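Local coordinates for conserved hypothetical protein, putative anti-sigma factor (Parabacteroides distasonis, PDB 4M0N) that probably acts as a sigma factor antagonist, this piece comprising the FecR and C-terminal FecR regions of a probably membrane-anchored putative anti-sigma factor, at residues E22-P36 with L43-F55. The protein carries 1 engineered substitution. Sequence-based numbering, arbitrary orientation.
Sequences EISVNHGEHKQVTLP and LNAGTVMRYPTEF. With MG (magnesium ion), chain B.
Val25 O is gripped twice: Gly46 N reaches it at 2.9 Å from well above the carbonyl plane, and water 1 donates a second bond to it. Val25 N in turn bonds Thr47 O, so the type II turn from Asn44 to Thr47 is tied to the end of strand 22-24. At the crest of that turn Gly46 O holds a magnesium ion at 2.1 Å, and five waters complete its six-fold shell. His27 lays the edge of its ring against this turn, CD2 3.4 Å from Gly46 CA, while its NE2 lies 2.9 Å from magnesium-bound water 2 and is hydrogen-bonded to it. Beyond the turn, strands 22-24 and 48-51 run antiparallel, with Ile23 and Met49 bonded through both backbone N-H groups. On one sheet face Arg50 NE, in a salt bridge, donates in its guanidinium plane to Glu22 OE1 at 2.8 Å, meeting it from above the carboxylate plane; the two planes are 79° apart, and NH1 makes a second salt bridge, with Glu63. From the other face, Ile23 and Met49 turn into an apolar layer with Val33, Leu35, Leu43 and Tyr51. Ile23 CG1, placed between backbone N and carbonyl carbon (chi1 59°), meets Leu43 CD2, and its CD1 reaches the edge of the Tyr51 ring. Leu35 CD2 sits over one face of that ring, 3.7 Å from its centroid, while Val33 CG1 packs on Met49 CE. Leu43 and Lys31 exchange backbone bonds across the second ladder, the shorter from Leu43 N to Lys31 O at 2.7 Å. Strands 22-24 and 31-34 are edge strands of two different sheets, so the apolar layer joins those sheets face to face within the FecR region, whereas one neutral carbonyl and five waters bring no protein charge to the magnesium's first shell, consistent with a weakly held hydrated ion.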
ATOM      1  N   GLU A  22     -19.498  -0.109   3.938  1.00 21.06           N
ATOM      2  CA  GLU A  22     -18.176  -0.609   4.026  1.00 21.13           C
ATOM      3  C   GLU A  22     -17.953  -1.618   2.936  1.00 23.03           C
ATOM      4  O   GLU A  22     -18.788  -2.523   2.708  1.00 26.94           O
ATOM      5  CB  GLU A  22     -18.019  -1.262   5.393  1.00 22.33           C
ATOM      6  CG  GLU A  22     -16.632  -1.710   5.687  1.00 22.87           C
ATOM      7  CD  GLU A  22     -16.468  -2.126   7.148  1.00 24.33           C
ATOM      8  OE1 GLU A  22     -16.775  -1.344   8.075  1.00 27.54           O
ATOM      9  OE2 GLU A  22     -15.974  -3.232   7.343  1.00 29.98           O
ATOM     10  N   ILE A  23     -16.829  -1.473   2.260  1.00 22.67           N
ATOM     11  CA  ILE A  23     -16.434  -2.458   1.292  1.00 24.85           C
ATOM     12  C   ILE A  23     -15.097  -3.015   1.650  1.00 25.33           C
ATOM     13  O   ILE A  23     -14.245  -2.332   2.239  1.00 22.98           O
ATOM     14  CB  ILE A  23     -16.412  -1.887  -0.131  1.00 34.70           C
ATOM     15  CG1 ILE A  23     -15.454  -0.714  -0.254  1.00 36.87           C
ATOM     16  CG2 ILE A  23     -17.806  -1.432  -0.511  1.00 39.67           C
ATOM     17  CD1 ILE A  23     -15.511  -0.065  -1.622  1.00 49.24           C
ATOM     18  N   SER A  24     -14.923  -4.272   1.290  1.00 23.86           N
ATOM     19  CA  SER A  24     -13.690  -4.946   1.521  1.00 24.23           C
ATOM     20  C   SER A  24     -13.334  -5.679   0.255  1.00 26.43           C
ATOM     21  O   SER A  24     -14.208  -5.973  -0.589  1.00 27.32           O
ATOM     22  CB  SER A  24     -13.836  -5.885   2.705  1.00 29.84           C
ATOM     23  OG  SER A  24     -14.533  -7.027   2.359  1.00 36.84           O
ATOM     24  N   VAL A  25     -12.050  -5.964   0.133  1.00 19.71           N
ATOM     25  CA  VAL A  25     -11.476  -6.589  -1.038  1.00 19.23           C
ATOM     26  C   VAL A  25     -10.738  -7.819  -0.582  1.00 18.35           C
ATOM     27  O   VAL A  25      -9.888  -7.758   0.313  1.00 17.15           O
ATOM     28  CB  VAL A  25     -10.498  -5.633  -1.741  1.00 20.57           C
ATOM     29  CG1 VAL A  25     -10.035  -6.218  -3.055  1.00 19.02           C
ATOM     30  CG2 VAL A  25     -11.170  -4.276  -1.973  1.00 21.90           C
ATOM     31  N   ASN A  26     -11.075  -8.945  -1.165  1.00 19.14           N
ATOM     32  CA  ASN A  26     -10.397 -10.179  -0.835  1.00 21.86           C
ATOM     33  C   ASN A  26      -8.980 -10.193  -1.340  1.00 18.76           C
ATOM     34  O   ASN A  26      -8.605  -9.449  -2.275  1.00 17.95           O
ATOM     35  CB  ASN A  26     -11.122 -11.353  -1.474  1.00 26.60           C
ATOM     36  CG  ASN A  26     -12.500 -11.574  -0.897  1.00 30.02           C
ATOM     37  OD1 ASN A  26     -12.732 -11.347   0.280  1.00 33.89           O
ATOM     38  ND2 ASN A  26     -13.413 -12.018  -1.732  1.00 35.02           N
ATOM     39  N   HIS A  27      -8.174 -11.082  -0.775  1.00 21.00           N
ATOM     40  CA  HIS A  27      -6.847 -11.298  -1.340  1.00 20.70           C
ATOM     41  C   HIS A  27      -6.994 -11.824  -2.780  1.00 19.29           C
ATOM     42  O   HIS A  27      -7.926 -12.582  -3.087  1.00 19.72           O
ATOM     43  CB  HIS A  27      -6.017 -12.209  -0.444  1.00 20.13           C
ATOM     44  CG  HIS A  27      -5.657 -11.574   0.864  1.00 21.85           C
ATOM     45  ND1 HIS A  27      -5.240 -12.297   1.964  1.00 26.68           N
ATOM     46  CD2 HIS A  27      -5.699 -10.280   1.264  1.00 22.91           C
ATOM     47  CE1 HIS A  27      -5.008 -11.472   2.972  1.00 25.69           C
ATOM     48  NE2 HIS A  27      -5.297 -10.251   2.580  1.00 20.18           N
ATOM     49  N   GLY A  28      -6.101 -11.385  -3.667  1.00 20.12           N
ATOM     50  CA  GLY A  28      -6.164 -11.755  -5.080  1.00 21.62           C
ATOM     51  C   GLY A  28      -7.106 -10.943  -5.944  1.00 23.79           C
ATOM     52  O   GLY A  28      -7.290 -11.252  -7.126  1.00 24.93           O
ATOM     53  N   GLU A  29      -7.692  -9.886  -5.374  1.00 20.49           N
ATOM     54  CA  GLU A  29      -8.683  -9.066  -6.060  1.00 21.21           C
ATOM     55  C   GLU A  29      -8.391  -7.584  -5.873  1.00 21.32           C
ATOM     56  O   GLU A  29      -7.525  -7.201  -5.067  1.00 17.68           O
ATOM     57  CB  GLU A  29     -10.088  -9.358  -5.505  1.00 24.54           C
ATOM     58  CG  GLU A  29     -10.541 -10.796  -5.767  1.00 27.67           C
ATOM     59  CD  GLU A  29     -11.965 -11.091  -5.343  1.00 33.24           C
ATOM     60  OE1 GLU A  29     -12.842 -10.210  -5.465  1.00 32.90           O
ATOM     61  OE2 GLU A  29     -12.218 -12.234  -4.908  1.00 37.48           O
ATOM     62  N   HIS A  30      -9.128  -6.781  -6.647  1.00 24.30           N
ATOM     63  CA  HIS A  30      -9.196  -5.320  -6.512  1.00 25.73           C
ATOM     64  C   HIS A  30     -10.650  -4.896  -6.550  1.00 30.74           C
ATOM     65  O   HIS A  30     -11.551  -5.646  -6.982  1.00 29.98           O
ATOM     66  CB  HIS A  30      -8.618  -4.551  -7.694  1.00 32.00           C
ATOM     67  CG  HIS A  30      -7.146  -4.657  -7.867  1.00 32.04           C
ATOM     68  ND1 HIS A  30      -6.524  -4.213  -9.016  1.00 33.90           N
ATOM     69  CD2 HIS A  30      -6.174  -5.170  -7.079  1.00 37.91           C
ATOM     70  CE1 HIS A  30      -5.228  -4.455  -8.929  1.00 39.75           C
ATOM     71  NE2 HIS A  30      -4.990  -5.040  -7.764  1.00 38.21           N
ATOM     72  N   LYS A  31     -10.867  -3.645  -6.184  1.00 28.99           N
ATOM     73  CA  LYS A  31     -12.162  -3.017  -6.381  1.00 25.90           C
ATOM     74  C   LYS A  31     -11.911  -1.570  -6.745  1.00 24.37           C
ATOM     75  O   LYS A  31     -10.854  -0.978  -6.446  1.00 22.54           O
ATOM     76  CB  LYS A  31     -13.058  -3.096  -5.153  1.00 26.13           C
ATOM     77  CG  LYS A  31     -13.507  -4.493  -4.715  1.00 28.76           C
ATOM     78  CD  LYS A  31     -14.516  -5.184  -5.600  1.00 38.51           C
ATOM     79  CE  LYS A  31     -14.865  -6.553  -5.014  1.00 43.32           C
ATOM     80  NZ  LYS A  31     -15.398  -6.474  -3.604  1.00 42.46           N
ATOM     81  N   GLN A  32     -12.880  -1.012  -7.445  1.00 25.32           N
ATOM     82  CA  GLN A  32     -12.831   0.390  -7.803  1.00 28.12           C
ATOM     83  C   GLN A  32     -14.188   0.903  -7.462  1.00 28.09           C
ATOM     84  O   GLN A  32     -15.214   0.267  -7.767  1.00 32.49           O
ATOM     85  CB  GLN A  32     -12.480   0.633  -9.282  1.00 33.19           C
ATOM     86  CG  GLN A  32     -12.298   2.120  -9.634  1.00 39.94           C
ATOM     87  CD  GLN A  32     -12.117   2.389 -11.128  1.00 46.54           C
ATOM     88  OE1 GLN A  32     -11.343   1.708 -11.805  1.00 52.58           O
ATOM     89  NE2 GLN A  32     -12.829   3.392 -11.644  1.00 40.83           N
ATOM     90  N   VAL A  33     -14.216   2.044  -6.808  1.00 21.17           N
ATOM     91  CA  VAL A  33     -15.469   2.654  -6.437  1.00 24.40           C
ATOM     92  C   VAL A  33     -15.421   4.145  -6.661  1.00 24.79           C
ATOM     93  O   VAL A  33     -14.387   4.792  -6.509  1.00 25.46           O
ATOM     94  CB  VAL A  33     -15.869   2.327  -4.986  1.00 27.89           C
ATOM     95  CG1 VAL A  33     -14.909   2.962  -4.013  1.00 23.58           C
ATOM     96  CG2 VAL A  33     -17.293   2.778  -4.683  1.00 36.86           C
ATOM     97  N   THR A  34     -16.553   4.688  -7.065  1.00 24.52           N
ATOM     98  CA  THR A  34     -16.679   6.104  -7.166  1.00 26.45           C
ATOM     99  C   THR A  34     -17.497   6.573  -5.969  1.00 24.21           C
ATOM    100  O   THR A  34     -18.625   6.108  -5.740  1.00 24.69           O
ATOM    101  CB  THR A  34     -17.325   6.513  -8.483  1.00 25.18           C
ATOM    102  OG1 THR A  34     -16.556   5.965  -9.545  1.00 25.87           O
ATOM    103  CG2 THR A  34     -17.342   7.991  -8.620  1.00 23.63           C
ATOM    104  N   LEU A  35     -16.929   7.503  -5.215  1.00 23.83           N
ATOM    105  CA  LEU A  35     -17.609   8.051  -4.061  1.00 23.03           C
ATOM    106  C   LEU A  35     -18.668   9.097  -4.434  1.00 26.78           C
ATOM    107  O   LEU A  35     -18.700   9.589  -5.562  1.00 23.63           O
ATOM    108  CB  LEU A  35     -16.571   8.647  -3.102  1.00 23.46           C
ATOM    109  CG  LEU A  35     -15.613   7.628  -2.506  1.00 21.93           C
ATOM    110  CD1 LEU A  35     -14.566   8.328  -1.659  1.00 21.84           C
ATOM    111  CD2 LEU A  35     -16.361   6.602  -1.668  1.00 26.49           C
ATOM    112  N   PRO A  36     -19.541   9.454  -3.481  1.00 26.87           N
ATOM    113  CA  PRO A  36     -20.631  10.407  -3.759  1.00 28.92           C
ATOM    114  C   PRO A  36     -20.191  11.770  -4.278  1.00 27.98           C
ATOM    115  O   PRO A  36     -20.983  12.462  -4.924  1.00 29.78           O
ATOM    116  CB  PRO A  36     -21.300  10.570  -2.393  1.00 30.65           C
ATOM    117  CG  PRO A  36     -21.000   9.304  -1.680  1.00 30.48           C
ATOM    118  CD  PRO A  36     -19.626   8.922  -2.108  1.00 27.34           C
ATOM    119  N   LEU A  43      -9.081   0.098  -4.683  1.00 14.36           N
ATOM    120  CA  LEU A  43      -8.736  -0.610  -3.459  0.50 15.15           C
ATOM    121  C   LEU A  43      -7.972  -1.870  -3.793  1.00 15.26           C
ATOM    122  O   LEU A  43      -8.419  -2.668  -4.613  1.00 16.85           O
ATOM    123  CB  LEU A  43      -9.994  -0.974  -2.688  0.50 16.31           C
ATOM    124  CG  LEU A  43     -10.795   0.195  -2.147  0.50 16.26           C
ATOM    125  CD1 LEU A  43     -11.788   0.703  -3.173  0.50 16.83           C
ATOM    126  CD2 LEU A  43     -11.500  -0.292  -0.891  0.50 16.24           C
ATOM    127  N   ASN A  44      -6.815  -2.050  -3.157  1.00 12.86           N
ATOM    128  CA  ASN A  44      -5.971  -3.213  -3.396  1.00 14.61           C
ATOM    129  C   ASN A  44      -6.451  -4.372  -2.526  1.00 14.15           C
ATOM    130  O   ASN A  44      -7.241  -4.189  -1.600  1.00 15.00           O
ATOM    131  CB  ASN A  44      -4.531  -2.872  -3.104  1.00 13.18           C
ATOM    132  CG  ASN A  44      -3.545  -3.803  -3.805  1.00 15.05           C
ATOM    133  OD1 ASN A  44      -3.955  -4.700  -4.570  1.00 16.37           O
ATOM    134  ND2 ASN A  44      -2.256  -3.596  -3.550  1.00 16.25           N
ATOM    135  N   ALA A  45      -5.973  -5.561  -2.856  1.00 14.20           N
ATOM    136  CA  ALA A  45      -6.262  -6.790  -2.152  1.00 14.83           C
ATOM    137  C   ALA A  45      -6.101  -6.636  -0.647  1.00 15.01           C
ATOM    138  O   ALA A  45      -5.087  -6.116  -0.175  1.00 14.31           O
ATOM    139  CB  ALA A  45      -5.276  -7.877  -2.639  1.00 15.89           C
ATOM    140  N   GLY A  46      -7.109  -7.059   0.109  1.00 15.99           N
ATOM    141  CA  GLY A  46      -6.964  -7.095   1.566  1.00 16.02           C
ATOM    142  C   GLY A  46      -7.402  -5.856   2.296  1.00 15.86           C
ATOM    143  O   GLY A  46      -7.141  -5.703   3.512  1.00 16.19           O
ATOM    144  N   THR A  47      -8.012  -4.943   1.556  1.00 14.83           N
ATOM    145  CA  THR A  47      -8.355  -3.617   2.066  1.00 13.99           C
ATOM    146  C   THR A  47      -9.803  -3.471   2.436  1.00 15.32           C
ATOM    147  O   THR A  47     -10.678  -4.053   1.802  1.00 17.21           O
ATOM    148  CB  THR A  47      -8.015  -2.589   0.997  1.00 14.03           C
ATOM    149  OG1 THR A  47      -6.634  -2.741   0.680  1.00 13.84           O
ATOM    150  CG2 THR A  47      -8.325  -1.191   1.421  1.00 14.85           C
ATOM    151  N   VAL A  48     -10.032  -2.648   3.453  1.00 15.14           N
ATOM    152  CA  VAL A  48     -11.371  -2.258   3.894  0.50 15.57           C
ATOM    153  C   VAL A  48     -11.473  -0.757   3.887  1.00 16.07           C
ATOM    154  O   VAL A  48     -10.526  -0.074   4.330  1.00 14.78           O
ATOM    155  CB  VAL A  48     -11.652  -2.681   5.336  0.50 16.25           C
ATOM    156  CG1 VAL A  48     -13.122  -2.439   5.664  0.50 15.53           C
ATOM    157  CG2 VAL A  48     -11.255  -4.118   5.565  0.50 17.79           C
ATOM    158  N   MET A  49     -12.599  -0.250   3.383  1.00 15.71           N
ATOM    159  CA  MET A  49     -12.900   1.153   3.417  1.00 15.87           C
ATOM    160  C   MET A  49     -14.364   1.384   3.837  1.00 16.50           C
ATOM    161  O   MET A  49     -15.285   0.686   3.376  1.00 17.36           O
ATOM    162  CB  MET A  49     -12.575   1.842   2.074  1.00 16.44           C
ATOM    163  CG  MET A  49     -12.906   3.327   2.078  1.00 17.15           C
ATOM    164  SD  MET A  49     -12.417   4.192   0.572  1.00 20.00           S
ATOM    165  CE  MET A  49     -13.585   3.550  -0.601  1.00 18.81           C
ATOM    166  N   ARG A  50     -14.551   2.384   4.693  1.00 16.63           N
ATOM    167  CA  ARG A  50     -15.843   2.771   5.251  1.00 20.39           C
ATOM    168  C   ARG A  50     -16.091   4.205   4.830  1.00 21.48           C
ATOM    169  O   ARG A  50     -15.215   5.067   4.991  1.00 20.37           O
ATOM    170  CB  ARG A  50     -15.696   2.661   6.792  1.00 25.16           C
ATOM    171  CG  ARG A  50     -16.875   2.445   7.683  1.00 37.13           C
ATOM    172  CD  ARG A  50     -16.310   2.216   9.103  1.00 30.00           C
ATOM    173  NE  ARG A  50     -15.597   0.933   9.160  1.00 26.60           N
ATOM    174  CZ  ARG A  50     -14.298   0.715   9.374  1.00 30.67           C
ATOM    175  NH1 ARG A  50     -13.429   1.691   9.610  1.00 27.15           N
ATOM    176  NH2 ARG A  50     -13.865  -0.545   9.346  1.00 30.40           N
ATOM    177  N   TYR A  51     -17.265   4.465   4.257  1.00 20.21           N
ATOM    178  CA  TYR A  51     -17.612   5.799   3.763  1.00 21.99           C
ATOM    179  C   TYR A  51     -19.112   5.960   3.868  1.00 24.57           C
ATOM    180  O   TYR A  51     -19.839   4.950   3.929  1.00 23.62           O
ATOM    181  CB  TYR A  51     -17.127   5.995   2.322  1.00 22.68           C
ATOM    182  CG  TYR A  51     -17.709   5.014   1.302  1.00 25.03           C
ATOM    183  CD1 TYR A  51     -17.101   3.799   1.073  1.00 24.77           C
ATOM    184  CD2 TYR A  51     -18.823   5.344   0.536  1.00 28.73           C
ATOM    185  CE1 TYR A  51     -17.597   2.897   0.151  1.00 28.80           C
ATOM    186  CE2 TYR A  51     -19.329   4.448  -0.408  1.00 33.68           C
ATOM    187  CZ  TYR A  51     -18.692   3.229  -0.600  1.00 33.60           C
ATOM    188  OH  TYR A  51     -19.148   2.297  -1.515  1.00 36.54           O
ATOM    189  N   PRO A  52     -19.577   7.216   3.917  1.00 25.60           N
ATOM    190  CA  PRO A  52     -20.998   7.523   4.013  1.00 27.14           C
ATOM    191  C   PRO A  52     -21.636   7.541   2.613  1.00 27.79           C
ATOM    192  O   PRO A  52     -20.992   7.904   1.639  1.00 25.41           O
ATOM    193  CB  PRO A  52     -20.986   8.900   4.655  1.00 27.23           C
ATOM    194  CG  PRO A  52     -19.789   9.563   4.083  1.00 26.97           C
ATOM    195  CD  PRO A  52     -18.781   8.459   3.778  1.00 25.81           C
ATOM    196  N   THR A  53     -22.906   7.176   2.498  1.00 31.26           N
ATOM    197  CA  THR A  53     -23.568   7.251   1.183  1.00 33.07           C
ATOM    198  C   THR A  53     -23.785   8.719   0.719  1.00 33.26           C
ATOM    199  O   THR A  53     -24.038   8.973  -0.451  1.00 35.80           O
ATOM    200  CB  THR A  53     -24.846   6.392   1.168  1.00 36.07           C
ATOM    201  OG1 THR A  53     -25.625   6.711   2.314  1.00 34.79           O
ATOM    202  CG2 THR A  53     -24.462   4.881   1.201  1.00 39.00           C
ATOM    203  N   GLU A  54     -23.658   9.668   1.640  1.00 33.80           N
ATOM    204  CA  GLU A  54     -23.648  11.097   1.333  0.50 34.53           C
ATOM    205  C   GLU A  54     -22.650  11.791   2.261  1.00 34.03           C
ATOM    206  O   GLU A  54     -22.608  11.466   3.446  1.00 31.52           O
ATOM    207  CB  GLU A  54     -25.060  11.657   1.555  0.50 38.38           C
ATOM    208  CG  GLU A  54     -25.261  13.127   1.230  0.50 40.33           C
ATOM    209  CD  GLU A  54     -26.740  13.479   1.086  0.50 43.16           C
ATOM    210  OE1 GLU A  54     -27.582  12.554   1.100  0.50 42.00           O
ATOM    211  OE2 GLU A  54     -27.070  14.677   0.951  0.50 44.84           O
ATOM    212  N   PHE A  55     -21.867  12.737   1.741  1.00 33.40           N
ATOM    213  CA  PHE A  55     -20.941  13.516   2.560  1.00 35.11           C
ATOM    214  C   PHE A  55     -21.740  14.730   3.070  1.00 40.50           C
ATOM    215  O   PHE A  55     -21.892  15.726   2.357  1.00 43.59           O
ATOM    216  CB  PHE A  55     -19.724  13.994   1.749  1.00 31.63           C
ATOM    217  CG  PHE A  55     -18.744  12.902   1.394  1.00 26.86           C
ATOM    218  CD1 PHE A  55     -18.144  12.147   2.396  1.00 25.70           C
ATOM    219  CD2 PHE A  55     -18.365  12.678   0.069  1.00 26.69           C
ATOM    220  CE1 PHE A  55     -17.201  11.170   2.077  1.00 22.74           C
ATOM    221  CE2 PHE A  55     -17.444  11.689  -0.252  1.00 24.71           C
ATOM    222  CZ  PHE A  55     -16.870  10.945   0.744  1.00 23.99           C
TER
HETATM  223 MG    MG B 401      -6.679  -6.869   5.159  1.00 15.30          MG
HETATM  224  O   HOH W   1     -10.304  -7.329   2.957  1.00 23.09           O
HETATM  225  O   HOH W   2      -5.210  -7.879   4.160  1.00 17.63           O
HETATM  226  O   HOH W   3      -8.160  -5.897   6.103  1.00 16.18           O
HETATM  227  O   HOH W   4      -5.241  -5.664   5.947  1.00 17.15           O
HETATM  228  O   HOH W   5      -8.066  -8.363   4.460  1.00 18.76           O
HETATM  229  O   HOH W   6      -6.342  -8.195   6.851  1.00 15.72           O